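Local structure of ectonucleoside triphosphate diphosphohydrolase 4 (6WG5) at residues Y274-F278 against L366-P372. The protein belongs to the GDA1/CD39 family of nucleoside phosphatases, enzymes related in fold to the actin-like ATPases. Sequence-based numbering, arbitrary orientation.
With NAG (2-acetamido-2-deoxy-beta-D-glucopyranose), chain B.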
loop_
_atom_site.group_PDB
_atom_site.type_symbol
_atom_site.label_atom_id
_atom_site.label_comp_id
_atom_site.label_asym_id
_atom_site.label_seq_id
_atom_site.Cartn_x
_atom_site.Cartn_y
_atom_site.Cartn_z
ATOM N N TYR A 274 10.272 2.700 -7.357
ATOM C CA TYR A 274 10.716 3.381 -6.150
ATOM C C TYR A 274 9.681 3.173 -5.056
ATOM O O TYR A 274 8.481 3.319 -5.300
ATOM C CB TYR A 274 10.910 4.871 -6.429
ATOM C CG TYR A 274 11.020 5.751 -5.201
ATOM C CD1 TYR A 274 9.918 6.446 -4.723
ATOM C CD2 TYR A 274 12.227 5.901 -4.534
ATOM C CE1 TYR A 274 10.011 7.260 -3.612
ATOM C CE2 TYR A 274 12.332 6.713 -3.417
ATOM C CZ TYR A 274 11.221 7.392 -2.963
ATOM O OH TYR A 274 11.316 8.201 -1.853
ATOM N N VAL A 275 10.145 2.820 -3.860
ATOM C CA VAL A 275 9.270 2.546 -2.725
ATOM C C VAL A 275 9.847 3.233 -1.497
ATOM O O VAL A 275 11.010 3.010 -1.145
ATOM C CB VAL A 275 9.112 1.034 -2.471
ATOM C CG1 VAL A 275 8.209 0.782 -1.270
ATOM C CG2 VAL A 275 8.558 0.344 -3.702
ATOM N N ALA A 276 9.037 4.064 -0.842
ATOM C CA ALA A 276 9.457 4.758 0.366
ATOM C C ALA A 276 8.343 4.696 1.397
ATOM O O ALA A 276 7.175 4.919 1.066
ATOM C CB ALA A 276 9.826 6.216 0.071
ATOM N N THR A 277 8.710 4.393 2.641
ATOM C CA THR A 277 7.781 4.348 3.761
ATOM C C THR A 277 8.278 5.315 4.825
ATOM O O THR A 277 9.474 5.339 5.132
ATOM C CB THR A 277 7.672 2.931 4.334
ATOM O OG1 THR A 277 7.465 1.997 3.267
ATOM C CG2 THR A 277 6.517 2.836 5.310
ATOM N N PHE A 278 7.365 6.107 5.384
ATOM C CA PHE A 278 7.712 7.175 6.322
ATOM C C PHE A 278 6.982 6.931 7.640
ATOM O O PHE A 278 5.804 7.279 7.780
ATOM C CB PHE A 278 7.368 8.536 5.728
ATOM C CG PHE A 278 8.101 8.836 4.451
ATOM C CD1 PHE A 278 9.375 9.382 4.480
ATOM C CD2 PHE A 278 7.523 8.562 3.222
ATOM C CE1 PHE A 278 10.058 9.655 3.305
ATOM C CE2 PHE A 278 8.200 8.832 2.044
ATOM C CZ PHE A 278 9.467 9.378 2.085
ATOM N N LEU A 366 10.008 13.900 2.256
ATOM C CA LEU A 366 9.844 13.931 3.701
ATOM C C LEU A 366 11.103 13.423 4.385
ATOM O O LEU A 366 11.776 12.516 3.888
ATOM C CB LEU A 366 8.656 13.070 4.129
ATOM C CG LEU A 366 7.298 13.364 3.494
ATOM C CD1 LEU A 366 6.259 12.401 4.035
ATOM C CD2 LEU A 366 6.886 14.798 3.751
ATOM N N ASN A 367 11.418 14.011 5.535
ATOM C CA ASN A 367 12.492 13.522 6.390
ATOM C C ASN A 367 13.835 13.491 5.671
ATOM O O ASN A 367 14.727 12.729 6.054
ATOM C CB ASN A 367 12.150 12.126 6.925
ATOM C CG ASN A 367 12.522 11.946 8.382
ATOM O OD1 ASN A 367 12.762 12.913 9.106
ATOM N ND2 ASN A 367 12.561 10.694 8.823
ATOM N N GLY A 368 13.995 14.303 4.628
ATOM C CA GLY A 368 15.237 14.330 3.882
ATOM C C GLY A 368 15.528 13.079 3.084
ATOM O O GLY A 368 16.686 12.831 2.742
ATOM N N VAL A 369 14.513 12.286 2.772
ATOM C CA VAL A 369 14.700 11.040 2.037
ATOM C C VAL A 369 14.716 11.343 0.548
ATOM O O VAL A 369 13.958 12.191 0.063
ATOM C CB VAL A 369 13.597 10.024 2.391
ATOM C CG1 VAL A 369 13.696 8.788 1.505
ATOM C CG2 VAL A 369 13.696 9.632 3.856
ATOM N N TYR A 370 15.579 10.644 -0.184
ATOM C CA TYR A 370 15.696 10.865 -1.618
ATOM C C TYR A 370 14.430 10.422 -2.339
ATOM O O TYR A 370 13.800 9.426 -1.972
ATOM C CB TYR A 370 16.902 10.113 -2.176
ATOM C CG TYR A 370 16.896 10.003 -3.682
ATOM C CD1 TYR A 370 17.277 11.075 -4.478
ATOM C CD2 TYR A 370 16.503 8.828 -4.310
ATOM C CE1 TYR A 370 17.269 10.981 -5.857
ATOM C CE2 TYR A 370 16.490 8.723 -5.688
ATOM C CZ TYR A 370 16.874 9.802 -6.456
ATOM O OH TYR A 370 16.865 9.702 -7.828
ATOM N N GLN A 371 14.062 11.174 -3.377
ATOM C CA GLN A 371 12.904 10.856 -4.201
ATOM C C GLN A 371 13.268 11.024 -5.673
ATOM O O GLN A 371 13.672 12.119 -6.080
ATOM C CB GLN A 371 11.721 11.754 -3.840
ATOM C CG GLN A 371 10.473 11.493 -4.667
ATOM C CD GLN A 371 9.300 12.357 -4.246
ATOM O OE1 GLN A 371 8.828 12.271 -3.116
ATOM N NE2 GLN A 371 8.825 13.197 -5.159
ATOM N N PRO A 372 13.147 9.986 -6.499
ATOM C CA PRO A 372 13.457 10.151 -7.913
ATOM C C PRO A 372 12.481 11.112 -8.561
ATOM O O PRO A 372 11.316 11.220 -8.136
ATOM C CB PRO A 372 13.308 8.731 -8.479
ATOM C CG PRO A 372 13.292 7.822 -7.311
ATOM C CD PRO A 372 12.736 8.610 -6.185
HETATM C C1 NAG B . 11.601 14.794 12.561
HETATM C C2 NAG B . 11.595 13.388 13.170
HETATM C C3 NAG B . 11.968 13.440 14.652
HETATM C C4 NAG B . 13.245 14.241 14.878
HETATM C C5 NAG B . 13.138 15.601 14.203
HETATM C C6 NAG B . 14.416 16.403 14.273
HETATM C C7 NAG B . 10.102 11.611 12.356
HETATM C C8 NAG B . 8.689 11.113 12.307
HETATM N N2 NAG B . 10.292 12.763 13.007
HETATM O O3 NAG B . 12.141 12.112 15.133
HETATM O O4 NAG B . 13.427 14.455 16.273
HETATM O O5 NAG B . 12.847 15.419 12.814
HETATM O O6 NAG B . 14.383 17.500 13.369
HETATM O O7 NAG B . 11.026 11.000 11.828
HETATM O O HOH W 1 9.469 10.277 -1.279
#
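A tight turn and the extended run after it, in the loop between helix 345-352 and strand 381-385, run alongside strand 270-279 in the opposite sense, over one face of the mixed β-sheet that also holds strands 229-235 and 255-259, and meet Y274 and F278. At one end the ring of P372 sits on a face of the Y274 ring: CD of P372 stands 3.4 Å from the centroid of the Y274 ring, 18° off its normal, a CH-π contact. With CG anti to the backbone N (chi1 165°), Y274 sends its phenol alongside the loop backbone, where OH donates to the carbonyl O of Y370 at 2.8 Å. That hydroxyl also accepts from a water, 2.8 Å from Y274 OH, which donates in turn to OE1 of Q371, while NE2 of Q371 is hydrogen-bonded to F457 O. The phenol hydroxyl is thus both donor and acceptor, which probably fixes the direction of its O-H bond. Strand 270-279 is interior to this sheet, and alternation along it brings F278 to the same side as Y274. Here the partner is the type I' turn L366-V369, closed by V369 N to L366 O at 3.0 Å, with N367 and G368 both at positive phi. CB of L366 lies over a face of the F278 ring, 4.1 Å from its centroid, and CD1 of L366 reaches across toward CG of F278. V369 comes instead to the ring edge, its CB 3.7 Å from F278 CE1. At the turn's corner, N367 accepts a hydrogen bond from N357 and neighbours the glycan NAG, N367 ND2 lying 3.4 Å from NAG O7.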